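Local coordinates for lipoprotein (Streptococcus pneumoniae, PDB 3CX3), which binds zinc and, as a lipoprotein homologous with ABC transporter components, probably captures the metal at the cell surface for uptake, at residues Y64-L69 with E89-M94; L116-T121 with F187-K192; K178-Q183 with L196-I201; T182-F187 with L255-S260. All coordinates share one frame; numbering follows the deposited sequence.

From the N terminus, contact 1 closes first. It joins the ends of neighbouring strands 61-64 and 86-89 in the first sheet, and is complete before the others open. Contact 2 runs from the loop before helix 125-142 to helix 188-193, spanning the long helices between. Contact 3 closes a short beta-alpha-beta unit in the second sheet and crosses contact 2, because helix 188-193 lies between its strands. Contact 4 overlaps the first segment of contact 3, sharing Thr182 and Gln183, and reaches on to 255-260. It also crosses contact 2 and shares Phe187 with it. Contacts 2 and 4 meet at the zinc ion, and His65 of contact 1 reaches Pro119 of contact 2.

Contact 1 (Y64-L69 with E89-M94); sequences YHSHTL and EASEGM
One face of the Tyr64 ring lies against Glu89. Glu89 CA sits over the rim of that face, 4.3 Å from the ring centroid, in a CH-pi contact. The Ser66 carbonyl oxygen lies at the edge of the same ring. Glu89 CG is anti to its backbone N (chi1 -166°) and passes the phenol end, 3.6 Å from Tyr64 OH. Ser91 OG stands 4.3 Å above the plane of the His65 ring, over its centre. The His65 nitrogens bond outward, to Pro119 and Glu131. The His67 ring meets the Glu89 carboxylate at its edge, the two planes 38° apart. Glu89 OE1 accepts from His67 N with its anti lone pair, and also from His67 ND1. Both bonds are modelled short, and their exact lengths carry little weight. These residues stand at the C-terminal ends of strands 61-64 and 86-89, which are parallel neighbours in a four-stranded sheet of order 33-36, 12-15, 61-64, 86-89. The pairing continues just past the strands, with Ala90 N donating to Tyr64 O at 3.0 Å. His65 O is gripped twice by one residue. Ser91 N approaches nearly along the C=O axis at 3.0 Å, and Ser91 OG comes from above the carbonyl plane at 2.7 Å. A water donates to Ser91 OG and also bonds Ser66 OG, which in turn is bonded to Thr68 OG1.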
loop_
_atom_site.group_PDB
_atom_site.type_symbol
_atom_site.label_atom_id
_atom_site.label_comp_id
_atom_site.label_asym_id
_atom_site.label_seq_id
_atom_site.Cartn_x
_atom_site.Cartn_y
_atom_site.Cartn_z
ATOM N N TYR A 64 8.386 -0.987 9.024
ATOM C CA TYR A 64 7.409 -0.071 8.453
ATOM C C TYR A 64 7.686 0.194 6.966
ATOM O O TYR A 64 8.670 -0.317 6.417
ATOM C CB TYR A 64 7.245 1.217 9.314
ATOM C CG TYR A 64 8.402 2.164 9.250
ATOM C CD1 TYR A 64 9.566 1.920 9.956
ATOM C CD2 TYR A 64 8.337 3.308 8.462
ATOM C CE1 TYR A 64 10.633 2.800 9.880
ATOM C CE2 TYR A 64 9.400 4.187 8.380
ATOM C CZ TYR A 64 10.547 3.919 9.088
ATOM O OH TYR A 64 11.609 4.799 9.009
ATOM N N HIS A 65 6.802 0.946 6.303
ATOM C CA HIS A 65 6.932 1.214 4.862
ATOM C C HIS A 65 7.973 2.288 4.591
ATOM O O HIS A 65 8.964 2.010 3.919
ATOM C CB HIS A 65 5.569 1.554 4.239
ATOM C CG HIS A 65 5.617 2.013 2.806
ATOM N ND1 HIS A 65 5.985 1.189 1.760
ATOM C CD2 HIS A 65 5.275 3.199 2.239
ATOM C CE1 HIS A 65 5.915 1.862 0.618
ATOM N NE2 HIS A 65 5.466 3.076 0.879
ATOM N N SER A 66 7.760 3.495 5.134
ATOM C CA SER A 66 8.502 4.690 4.694
ATOM C C SER A 66 8.394 5.860 5.647
ATOM O O SER A 66 7.371 6.044 6.299
ATOM C CB SER A 66 7.969 5.143 3.335
ATOM O OG SER A 66 8.516 6.378 2.945
ATOM N N HIS A 67 9.428 6.697 5.690
ATOM C CA HIS A 67 9.435 7.842 6.586
ATOM C C HIS A 67 8.350 8.846 6.194
ATOM O O HIS A 67 7.852 9.581 7.038
ATOM C CB HIS A 67 10.832 8.498 6.646
ATOM C CG HIS A 67 11.364 8.937 5.314
ATOM N ND1 HIS A 67 12.188 8.146 4.542
ATOM C CD2 HIS A 67 11.203 10.097 4.626
ATOM C CE1 HIS A 67 12.491 8.787 3.424
ATOM N NE2 HIS A 67 11.905 9.970 3.449
ATOM N N THR A 68 7.994 8.845 4.907
ATOM C CA THR A 68 6.930 9.667 4.326
ATOM C C THR A 68 5.474 9.176 4.589
ATOM O O THR A 68 4.498 9.829 4.139
ATOM C CB THR A 68 7.127 9.761 2.804
ATOM O OG1 THR A 68 6.834 8.498 2.204
ATOM C CG2 THR A 68 8.541 10.108 2.479
ATOM N N LEU A 69 5.324 8.049 5.295
ATOM C CA LEU A 69 4.006 7.502 5.607
ATOM C C LEU A 69 3.852 7.368 7.133
ATOM O O LEU A 69 3.200 8.186 7.799
ATOM C CB LEU A 69 3.826 6.132 4.937
ATOM C CG LEU A 69 2.497 5.701 4.275
ATOM C CD1 LEU A 69 2.236 4.172 4.484
ATOM C CD2 LEU A 69 1.270 6.578 4.677
ATOM N N GLU A 89 13.054 0.322 7.531
ATOM C CA GLU A 89 12.240 1.080 6.556
ATOM C C GLU A 89 12.325 0.308 5.246
ATOM O O GLU A 89 13.381 0.267 4.620
ATOM C CB GLU A 89 12.723 2.530 6.415
ATOM C CG GLU A 89 11.735 3.470 5.690
ATOM C CD GLU A 89 12.369 4.770 5.102
ATOM O OE1 GLU A 89 11.722 5.825 5.090
ATOM O OE2 GLU A 89 13.517 4.764 4.643
ATOM N N ALA A 90 11.210 -0.302 4.851
ATOM C CA ALA A 90 11.187 -1.303 3.792
ATOM C C ALA A 90 11.318 -0.712 2.415
ATOM O O ALA A 90 11.699 -1.410 1.477
ATOM C CB ALA A 90 9.938 -2.173 3.897
ATOM N N SER A 91 11.017 0.582 2.284
ATOM C CA SER A 91 11.162 1.264 1.009
ATOM C C SER A 91 12.414 2.105 0.968
ATOM O O SER A 91 12.562 2.952 0.085
ATOM C CB SER A 91 9.949 2.155 0.720
ATOM O OG SER A 91 9.849 3.225 1.655
ATOM N N GLU A 92 13.315 1.892 1.920
ATOM C CA GLU A 92 14.462 2.774 2.048
ATOM C C GLU A 92 15.325 2.728 0.794
ATOM O O GLU A 92 15.684 1.661 0.308
ATOM C CB GLU A 92 15.268 2.405 3.269
ATOM C CG GLU A 92 16.269 3.462 3.690
ATOM C CD GLU A 92 17.289 2.886 4.637
ATOM O OE1 GLU A 92 17.918 3.660 5.386
ATOM O OE2 GLU A 92 17.445 1.647 4.631
ATOM N N GLY A 93 15.632 3.909 0.264
ATOM C CA GLY A 93 16.334 4.031 -1.004
ATOM C C GLY A 93 15.401 4.205 -2.189
ATOM O O GLY A 93 15.752 4.897 -3.144
HETATM N N MSE A 94 14.228 3.571 -2.146
HETATM C CA MSE A 94 13.247 3.663 -3.255
HETATM C C MSE A 94 12.801 5.079 -3.532
HETATM O O MSE A 94 12.362 5.786 -2.635
HETATM C CB MSE A 94 12.010 2.824 -2.975
HETATM C CG MSE A 94 12.261 1.338 -3.019
HETATM SE SE MSE A 94 10.580 0.458 -2.754
HETATM C CE MSE A 94 9.525 1.225 -4.194
HETATM O O HOH W 1 10.819 5.770 1.431
#

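Contact 2 (L116-T121 with F187-K192); sequences LYDPHT and FSYLAK. With ZN (zinc ion), chain E.
Asp118 OD1, lying 3.6 Å from Tyr189 CE2, is gripped by two N-H groups of His120. ND1 of His120 donates to it at 2.9 Å, on the syn side but tilted from the carboxylate plane, with the oxygen close to the imidazole plane. The backbone N of His120 donates to the same oxygen from the opposite face of the carboxylate, which makes an Asx turn. Asp118 CG is anti to its backbone N (chi1 -176°) and comes to 3.5 Å from Tyr189 CE2. The other oxygen, Asp118 OD2, touches Ser188 CB at 3.2 Å, while Ser188 OG bonds to Glu97. Tyr189 OH donates to the Asp118 carbonyl oxygen at 2.6 Å and also bonds to Glu97 N. Thr121 CA lies over one face of the Tyr189 ring, toward its rim and 4.0 Å from its centroid, in a CH-pi contact. Thr121 OG1 is buried here with no polar partner in the model. His120 NE2 binds the zinc ion at 2.0 Å. This bond and the ND1 bond to Asp118 together fix the rotation of the His120 ring, and the carboxylate may polarise it. Asp118 is therefore a second-shell residue of a zinc site that His44, His184 and Glu259 complete, as expected of a zinc-uptake binding protein.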
loop_
_atom_site.group_PDB
_atom_site.type_symbol
_atom_site.label_atom_id
_atom_site.label_comp_id
_atom_site.label_asym_id
_atom_site.label_seq_id
_atom_site.Cartn_x
_atom_site.Cartn_y
_atom_site.Cartn_z
ATOM N N LEU A 116 6.299 17.206 -0.353
ATOM C CA LEU A 116 5.343 16.144 -0.108
ATOM C C LEU A 116 5.502 15.101 -1.186
ATOM O O LEU A 116 5.686 15.421 -2.356
ATOM C CB LEU A 116 3.921 16.703 -0.079
ATOM C CG LEU A 116 2.863 15.947 0.717
ATOM C CD1 LEU A 116 3.124 16.049 2.241
ATOM C CD2 LEU A 116 1.469 16.463 0.331
ATOM N N TYR A 117 5.445 13.847 -0.769
ATOM C CA TYR A 117 5.733 12.719 -1.639
ATOM C C TYR A 117 4.639 11.680 -1.556
ATOM O O TYR A 117 4.003 11.509 -0.506
ATOM C CB TYR A 117 7.055 12.071 -1.239
ATOM C CG TYR A 117 8.267 12.881 -1.570
ATOM C CD1 TYR A 117 8.825 13.745 -0.630
ATOM C CD2 TYR A 117 8.878 12.774 -2.814
ATOM C CE1 TYR A 117 9.946 14.503 -0.926
ATOM C CE2 TYR A 117 10.015 13.529 -3.124
ATOM C CZ TYR A 117 10.540 14.387 -2.175
ATOM O OH TYR A 117 11.677 15.126 -2.470
ATOM N N ASP A 118 4.434 10.975 -2.661
ATOM C CA ASP A 118 3.448 9.911 -2.726
ATOM C C ASP A 118 4.078 8.583 -2.307
ATOM O O ASP A 118 4.976 8.078 -2.979
ATOM C CB ASP A 118 2.800 9.821 -4.119
ATOM C CG ASP A 118 1.687 8.768 -4.184
ATOM O OD1 ASP A 118 1.536 7.979 -3.247
ATOM O OD2 ASP A 118 0.946 8.704 -5.173
ATOM N N PRO A 119 3.583 7.999 -1.202
ATOM C CA PRO A 119 4.132 6.769 -0.641
ATOM C C PRO A 119 3.642 5.465 -1.274
ATOM O O PRO A 119 4.115 4.387 -0.884
ATOM C CB PRO A 119 3.626 6.812 0.808
ATOM C CG PRO A 119 2.299 7.535 0.735
ATOM C CD PRO A 119 2.463 8.533 -0.389
ATOM N N HIS A 120 2.716 5.566 -2.233
ATOM C CA HIS A 120 1.752 4.484 -2.542
ATOM C C HIS A 120 2.285 3.474 -3.530
ATOM O O HIS A 120 1.554 2.804 -4.274
ATOM C CB HIS A 120 0.484 5.062 -3.098
ATOM C CG HIS A 120 -0.475 5.525 -2.065
ATOM N ND1 HIS A 120 -0.633 6.860 -1.757
ATOM C CD2 HIS A 120 -1.381 4.842 -1.307
ATOM C CE1 HIS A 120 -1.592 6.979 -0.843
ATOM N NE2 HIS A 120 -2.058 5.768 -0.549
ATOM N N THR A 121 3.588 3.371 -3.488
ATOM C CA THR A 121 4.359 2.409 -4.209
ATOM C C THR A 121 3.717 1.014 -4.318
ATOM O O THR A 121 3.416 0.560 -5.418
ATOM C CB THR A 121 5.721 2.440 -3.561
ATOM O OG1 THR A 121 6.627 3.182 -4.403
ATOM C CG2 THR A 121 6.212 1.080 -3.209
ATOM N N PHE A 187 -3.603 5.283 -6.365
ATOM C CA PHE A 187 -3.287 4.442 -7.510
ATOM C C PHE A 187 -2.367 5.090 -8.526
ATOM O O PHE A 187 -2.268 4.634 -9.665
ATOM C CB PHE A 187 -4.593 3.972 -8.139
ATOM C CG PHE A 187 -5.408 3.127 -7.203
ATOM C CD1 PHE A 187 -5.269 1.747 -7.196
ATOM C CD2 PHE A 187 -6.265 3.718 -6.281
ATOM C CE1 PHE A 187 -5.991 0.967 -6.299
ATOM C CE2 PHE A 187 -6.988 2.943 -5.396
ATOM C CZ PHE A 187 -6.837 1.560 -5.405
ATOM N N SER A 188 -1.677 6.133 -8.079
ATOM C CA SER A 188 -0.864 6.997 -8.907
ATOM C C SER A 188 0.298 6.241 -9.561
ATOM O O SER A 188 0.772 6.632 -10.629
ATOM C CB SER A 188 -0.366 8.168 -8.045
ATOM O OG SER A 188 0.649 8.944 -8.669
ATOM N N TYR A 189 0.721 5.150 -8.917
ATOM C CA TYR A 189 1.896 4.382 -9.283
ATOM C C TYR A 189 1.479 3.244 -10.165
ATOM O O TYR A 189 2.192 2.886 -11.119
ATOM C CB TYR A 189 2.571 3.788 -8.035
ATOM C CG TYR A 189 3.460 4.749 -7.311
ATOM C CD1 TYR A 189 4.787 4.917 -7.685
ATOM C CD2 TYR A 189 2.970 5.503 -6.254
ATOM C CE1 TYR A 189 5.593 5.803 -7.021
ATOM C CE2 TYR A 189 3.766 6.395 -5.581
ATOM C CZ TYR A 189 5.072 6.544 -5.965
ATOM O OH TYR A 189 5.859 7.431 -5.283
ATOM N N LEU A 190 0.352 2.635 -9.810
ATOM C CA LEU A 190 -0.289 1.669 -10.680
ATOM C C LEU A 190 -0.570 2.362 -12.006
ATOM O O LEU A 190 0.106 2.095 -12.991
ATOM C CB LEU A 190 -1.575 1.120 -10.046
ATOM C CG LEU A 190 -2.216 -0.128 -10.683
ATOM C CD1 LEU A 190 -3.203 -0.797 -9.717
ATOM C CD2 LEU A 190 -2.911 0.237 -12.007
ATOM N N ALA A 191 -1.522 3.292 -12.004
ATOM C CA ALA A 191 -1.920 4.028 -13.207
ATOM C C ALA A 191 -0.766 4.345 -14.169
ATOM O O ALA A 191 -0.889 4.133 -15.387
ATOM C CB ALA A 191 -2.644 5.311 -12.822
ATOM N N LYS A 192 0.339 4.854 -13.611
ATOM C CA LYS A 192 1.478 5.323 -14.389
ATOM C C LYS A 192 2.206 4.143 -15.007
ATOM O O LYS A 192 2.644 4.221 -16.155
ATOM C CB LYS A 192 2.423 6.169 -13.528
ATOM C CG LYS A 192 3.597 6.794 -14.277
ATOM C CD LYS A 192 4.478 7.646 -13.356
ATOM C CE LYS A 192 4.175 9.139 -13.475
ATOM N NZ LYS A 192 3.094 9.582 -12.554
HETATM ZN ZN ZN E . -3.421 5.883 0.963
#

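Contact 3 (K178-Q183 with L196-I201); sequences KTFVTQ and LNQLGI
Phe180 holds CG between its backbone N and carbonyl carbon (chi1 59°), starting its ring toward Gln198 of the neighbouring strand. The Phe180 ring takes Gln198 CB over one face, offset to the rim and 3.8 Å from the centroid, a CH-pi contact. Leu196, with CG anti to its carbonyl carbon (chi1 -47°), crosses the ring at about a right angle and brings CD1 to 3.7 Å from Phe180 CE1. Ala191 of helix 188-193 packs on the same group. On the opposite face of the sheet are Val181 and Leu199, and Val181 CG2 also meets Ile201 CG1 at 4.1 Å. Nearer the start, Thr179 CG2 touches Asn197 ND2 at 3.4 Å. Lys178 lies alongside Asn197 and bends so that NZ donates to Thr179 OG1. The main chains form a parallel ladder. Phe180 N bonds Asn197 O at 3.2 Å. Leu199 N then bonds Phe180 O, and Thr182 N bonds Leu199 O. Ile201 N closes it on Thr182 O at 2.8 Å. With helix 188-193 the strands make a beta-alpha-beta unit, strand 198-200 being outermost in its sheet. Backbone bonds thus set the register, and apolar contacts add to this on both faces. The polar side-chain ends add no hydrogen bond between the two segments.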
loop_
_atom_site.group_PDB
_atom_site.type_symbol
_atom_site.label_atom_id
_atom_site.label_comp_id
_atom_site.label_asym_id
_atom_site.label_seq_id
_atom_site.Cartn_x
_atom_site.Cartn_y
_atom_site.Cartn_z
ATOM N N LYS A 178 -8.263 4.949 -20.777
ATOM C CA LYS A 178 -7.451 5.686 -19.749
ATOM C C LYS A 178 -7.902 5.991 -18.291
ATOM O O LYS A 178 -7.449 5.348 -17.345
ATOM C CB LYS A 178 -6.943 7.005 -20.363
ATOM C CG LYS A 178 -8.069 7.860 -20.960
ATOM C CD LYS A 178 -7.843 9.349 -20.799
ATOM C CE LYS A 178 -8.988 10.127 -21.451
ATOM N NZ LYS A 178 -10.287 9.990 -20.720
ATOM N N THR A 179 -8.737 7.018 -18.132
ATOM C CA THR A 179 -8.978 7.670 -16.846
ATOM C C THR A 179 -9.820 6.851 -15.875
ATOM O O THR A 179 -10.725 6.123 -16.295
ATOM C CB THR A 179 -9.685 9.026 -17.032
ATOM O OG1 THR A 179 -9.454 9.520 -18.347
ATOM C CG2 THR A 179 -9.157 10.037 -16.048
ATOM N N PHE A 180 -9.511 6.983 -14.579
ATOM C CA PHE A 180 -10.391 6.492 -13.503
ATOM C C PHE A 180 -10.386 7.401 -12.276
ATOM O O PHE A 180 -9.458 8.175 -12.069
ATOM C CB PHE A 180 -10.118 5.009 -13.138
ATOM C CG PHE A 180 -8.714 4.729 -12.671
ATOM C CD1 PHE A 180 -7.643 4.695 -13.581
ATOM C CD2 PHE A 180 -8.454 4.480 -11.331
ATOM C CE1 PHE A 180 -6.333 4.428 -13.156
ATOM C CE2 PHE A 180 -7.147 4.219 -10.897
ATOM C CZ PHE A 180 -6.082 4.186 -11.830
ATOM N N VAL A 181 -11.446 7.315 -11.477
ATOM C CA VAL A 181 -11.539 8.080 -10.215
ATOM C C VAL A 181 -11.801 7.236 -8.965
ATOM O O VAL A 181 -12.738 6.414 -8.903
ATOM C CB VAL A 181 -12.437 9.375 -10.308
ATOM C CG1 VAL A 181 -13.341 9.341 -11.505
ATOM C CG2 VAL A 181 -13.211 9.629 -9.031
ATOM N N THR A 182 -10.920 7.464 -7.985
ATOM C CA THR A 182 -10.791 6.631 -6.795
ATOM C C THR A 182 -11.033 7.475 -5.570
ATOM O O THR A 182 -10.969 8.711 -5.634
ATOM C CB THR A 182 -9.371 6.027 -6.653
ATOM O OG1 THR A 182 -8.451 7.062 -6.291
ATOM C CG2 THR A 182 -8.911 5.348 -7.922
ATOM N N GLN A 183 -11.269 6.804 -4.446
ATOM C CA GLN A 183 -11.699 7.477 -3.235
ATOM C C GLN A 183 -10.654 8.407 -2.615
ATOM O O GLN A 183 -10.987 9.542 -2.241
ATOM C CB GLN A 183 -12.222 6.481 -2.216
ATOM C CG GLN A 183 -12.885 7.188 -1.085
ATOM C CD GLN A 183 -13.506 6.245 -0.097
ATOM O OE1 GLN A 183 -14.540 5.619 -0.368
ATOM N NE2 GLN A 183 -12.892 6.153 1.072
ATOM N N LEU A 196 -2.490 4.451 -17.901
ATOM C CA LEU A 196 -3.671 5.065 -17.335
ATOM C C LEU A 196 -3.300 6.362 -16.626
ATOM O O LEU A 196 -2.128 6.596 -16.296
ATOM C CB LEU A 196 -4.313 4.125 -16.318
ATOM C CG LEU A 196 -4.507 2.654 -16.695
ATOM C CD1 LEU A 196 -4.854 1.870 -15.447
ATOM C CD2 LEU A 196 -5.590 2.481 -17.761
ATOM N N ASN A 197 -4.305 7.210 -16.420
ATOM C CA ASN A 197 -4.178 8.337 -15.509
ATOM C C ASN A 197 -5.342 8.315 -14.528
ATOM O O ASN A 197 -6.465 7.992 -14.902
ATOM C CB ASN A 197 -4.078 9.671 -16.250
ATOM C CG ASN A 197 -5.387 10.115 -16.827
ATOM O OD1 ASN A 197 -5.891 9.521 -17.777
ATOM N ND2 ASN A 197 -5.951 11.182 -16.260
ATOM N N GLN A 198 -5.052 8.627 -13.273
ATOM C CA GLN A 198 -6.082 8.614 -12.243
ATOM C C GLN A 198 -6.437 9.972 -11.687
ATOM O O GLN A 198 -5.745 10.959 -11.907
ATOM C CB GLN A 198 -5.700 7.677 -11.080
ATOM C CG GLN A 198 -4.328 7.880 -10.518
ATOM C CD GLN A 198 -4.239 9.050 -9.585
ATOM O OE1 GLN A 198 -4.977 9.144 -8.599
ATOM N NE2 GLN A 198 -3.301 9.944 -9.866
ATOM N N LEU A 199 -7.544 9.997 -10.955
ATOM C CA LEU A 199 -7.897 11.127 -10.111
ATOM C C LEU A 199 -8.447 10.597 -8.790
ATOM O O LEU A 199 -9.344 9.714 -8.759
ATOM C CB LEU A 199 -8.893 12.066 -10.804
ATOM C CG LEU A 199 -9.301 13.337 -10.056
ATOM C CD1 LEU A 199 -8.164 14.369 -9.988
ATOM C CD2 LEU A 199 -10.521 13.959 -10.709
ATOM N N GLY A 200 -7.884 11.105 -7.698
ATOM C CA GLY A 200 -8.413 10.782 -6.383
ATOM C C GLY A 200 -9.366 11.861 -5.920
ATOM O O GLY A 200 -9.126 13.055 -6.167
ATOM N N ILE A 201 -10.447 11.458 -5.256
ATOM C CA ILE A 201 -11.334 12.444 -4.640
ATOM C C ILE A 201 -10.563 13.213 -3.546
ATOM O O ILE A 201 -10.559 14.462 -3.515
ATOM C CB ILE A 201 -12.652 11.803 -4.171
ATOM C CG1 ILE A 201 -13.495 11.453 -5.391
ATOM C CG2 ILE A 201 -13.487 12.774 -3.282
ATOM C CD1 ILE A 201 -14.446 10.302 -5.169
#

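Contact 4 (T182-F187 with L255-S260); sequences TQHTAF and LNPLES. With ZN (zinc ion), chain E.
Thr182 starts the contact with its methyl group, CG2, 4.2 Å from Leu255 CD1. Its hydroxyl turns back along its own segment, where OG1 donates to His184 O at 2.6 Å from above the carbonyl plane. This bond ties Thr182 to the turn that carries the metal ligand. His184 is next across the contact. Its ring and the Glu259 carboxylate reach toward each other tip to tip, their planes 66° apart. His184 NE2 and Glu259 OE2 each bind the zinc ion at 2.1 Å. They lie close together only as fellow ligands, without a hydrogen bond. His184 ND1 bonds to Glu233, which orients the ring and may strengthen its donation to the metal. His44 and His120 complete the site. Ala186 follows, its CB over the rim of one face of the His184 ring and 3.8 Å from Pro257 CB. Phe187 ends the walk. Leu255 CD1 lies over one face of its ring, 3.7 Å from the centroid, a CH-pi contact. Asn256 O is at the ring edge, and Pro257 CB comes to 4.0 Å from Phe187 CZ. The two segments are loops that follow strands 180-182 and 252-254, which lie on either side of strand 230-232 in one parallel sheet. The first leads into helix 188-193, while Leu255 and Leu258 of the second pack on helix 268-281.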
loop_
_atom_site.group_PDB
_atom_site.type_symbol
_atom_site.label_atom_id
_atom_site.label_comp_id
_atom_site.label_asym_id
_atom_site.label_seq_id
_atom_site.Cartn_x
_atom_site.Cartn_y
_atom_site.Cartn_z
ATOM N N THR A 182 -10.920 7.464 -7.985
ATOM C CA THR A 182 -10.791 6.631 -6.795
ATOM C C THR A 182 -11.033 7.475 -5.570
ATOM O O THR A 182 -10.969 8.711 -5.634
ATOM C CB THR A 182 -9.371 6.027 -6.653
ATOM O OG1 THR A 182 -8.451 7.062 -6.291
ATOM C CG2 THR A 182 -8.911 5.348 -7.922
ATOM N N GLN A 183 -11.269 6.804 -4.446
ATOM C CA GLN A 183 -11.699 7.477 -3.235
ATOM C C GLN A 183 -10.654 8.407 -2.615
ATOM O O GLN A 183 -10.987 9.542 -2.241
ATOM C CB GLN A 183 -12.222 6.481 -2.216
ATOM C CG GLN A 183 -12.885 7.188 -1.085
ATOM C CD GLN A 183 -13.506 6.245 -0.097
ATOM O OE1 GLN A 183 -14.540 5.619 -0.368
ATOM N NE2 GLN A 183 -12.892 6.153 1.072
ATOM N N HIS A 184 -9.412 7.931 -2.476
ATOM C CA HIS A 184 -8.282 8.857 -2.311
ATOM C C HIS A 184 -7.159 8.614 -3.305
ATOM O O HIS A 184 -7.225 7.677 -4.084
ATOM C CB HIS A 184 -7.806 8.936 -0.872
ATOM C CG HIS A 184 -6.909 7.820 -0.436
ATOM N ND1 HIS A 184 -7.382 6.562 -0.108
ATOM C CD2 HIS A 184 -5.576 7.804 -0.185
ATOM C CE1 HIS A 184 -6.369 5.812 0.291
ATOM N NE2 HIS A 184 -5.262 6.537 0.246
ATOM N N THR A 185 -6.152 9.478 -3.297
ATOM C CA THR A 185 -5.084 9.389 -4.289
ATOM C C THR A 185 -4.102 8.253 -3.953
ATOM O O THR A 185 -3.011 8.512 -3.421
ATOM C CB THR A 185 -4.291 10.732 -4.447
ATOM O OG1 THR A 185 -5.202 11.832 -4.588
ATOM C CG2 THR A 185 -3.363 10.680 -5.650
ATOM N N ALA A 186 -4.476 7.019 -4.299
ATOM C CA ALA A 186 -3.632 5.890 -3.993
ATOM C C ALA A 186 -2.997 5.161 -5.188
ATOM O O ALA A 186 -1.982 4.507 -5.038
ATOM C CB ALA A 186 -4.385 4.907 -3.112
ATOM N N PHE A 187 -3.603 5.283 -6.365
ATOM C CA PHE A 187 -3.287 4.442 -7.510
ATOM C C PHE A 187 -2.367 5.090 -8.526
ATOM O O PHE A 187 -2.268 4.634 -9.665
ATOM C CB PHE A 187 -4.593 3.972 -8.139
ATOM C CG PHE A 187 -5.408 3.127 -7.203
ATOM C CD1 PHE A 187 -5.269 1.747 -7.196
ATOM C CD2 PHE A 187 -6.265 3.718 -6.281
ATOM C CE1 PHE A 187 -5.991 0.967 -6.299
ATOM C CE2 PHE A 187 -6.988 2.943 -5.396
ATOM C CZ PHE A 187 -6.837 1.560 -5.405
ATOM N N LEU A 255 -12.653 -0.405 -4.901
ATOM C CA LEU A 255 -11.309 -0.746 -5.371
ATOM C C LEU A 255 -10.346 -0.636 -4.173
ATOM O O LEU A 255 -10.237 0.443 -3.583
ATOM C CB LEU A 255 -10.921 0.279 -6.427
ATOM C CG LEU A 255 -10.226 0.096 -7.787
ATOM C CD1 LEU A 255 -9.221 1.196 -7.878
ATOM C CD2 LEU A 255 -9.573 -1.276 -8.057
ATOM N N ASN A 256 -9.650 -1.723 -3.820
ATOM C CA ASN A 256 -8.790 -1.770 -2.616
ATOM C C ASN A 256 -7.346 -1.241 -2.813
ATOM O O ASN A 256 -6.573 -1.777 -3.627
ATOM C CB ASN A 256 -8.698 -3.194 -2.070
ATOM C CG ASN A 256 -8.800 -3.270 -0.548
ATOM O OD1 ASN A 256 -9.544 -4.114 -0.011
ATOM N ND2 ASN A 256 -8.040 -2.440 0.152
ATOM N N PRO A 257 -6.980 -0.203 -2.046
ATOM C CA PRO A 257 -5.614 0.306 -2.071
ATOM C C PRO A 257 -4.712 -0.500 -1.113
ATOM O O PRO A 257 -3.522 -0.149 -0.932
ATOM C CB PRO A 257 -5.775 1.749 -1.601
ATOM C CG PRO A 257 -6.977 1.781 -0.726
ATOM C CD PRO A 257 -7.845 0.559 -1.110
ATOM N N LEU A 258 -5.283 -1.564 -0.529
ATOM C CA LEU A 258 -4.608 -2.502 0.377
ATOM C C LEU A 258 -4.041 -1.916 1.668
ATOM O O LEU A 258 -3.157 -2.481 2.289
ATOM C CB LEU A 258 -3.560 -3.337 -0.357
ATOM C CG LEU A 258 -3.994 -3.962 -1.684
ATOM C CD1 LEU A 258 -2.768 -4.457 -2.467
ATOM C CD2 LEU A 258 -5.022 -5.078 -1.532
ATOM N N GLU A 259 -4.593 -0.793 2.086
ATOM C CA GLU A 259 -4.194 -0.157 3.323
ATOM C C GLU A 259 -4.746 -0.873 4.559
ATOM O O GLU A 259 -4.055 -0.990 5.575
ATOM C CB GLU A 259 -4.601 1.306 3.285
ATOM C CG GLU A 259 -3.685 2.165 2.429
ATOM C CD GLU A 259 -4.345 3.446 2.027
ATOM O OE1 GLU A 259 -5.148 3.965 2.823
ATOM O OE2 GLU A 259 -4.090 3.918 0.902
ATOM N N SER A 260 -5.998 -1.325 4.469
ATOM C CA SER A 260 -6.538 -2.327 5.383
ATOM C C SER A 260 -6.233 -3.692 4.786
ATOM O O SER A 260 -5.851 -3.808 3.611
ATOM C CB SER A 260 -8.054 -2.175 5.511
ATOM O OG SER A 260 -8.411 -0.880 5.967
HETATM ZN ZN ZN E . -3.421 5.883 0.963
#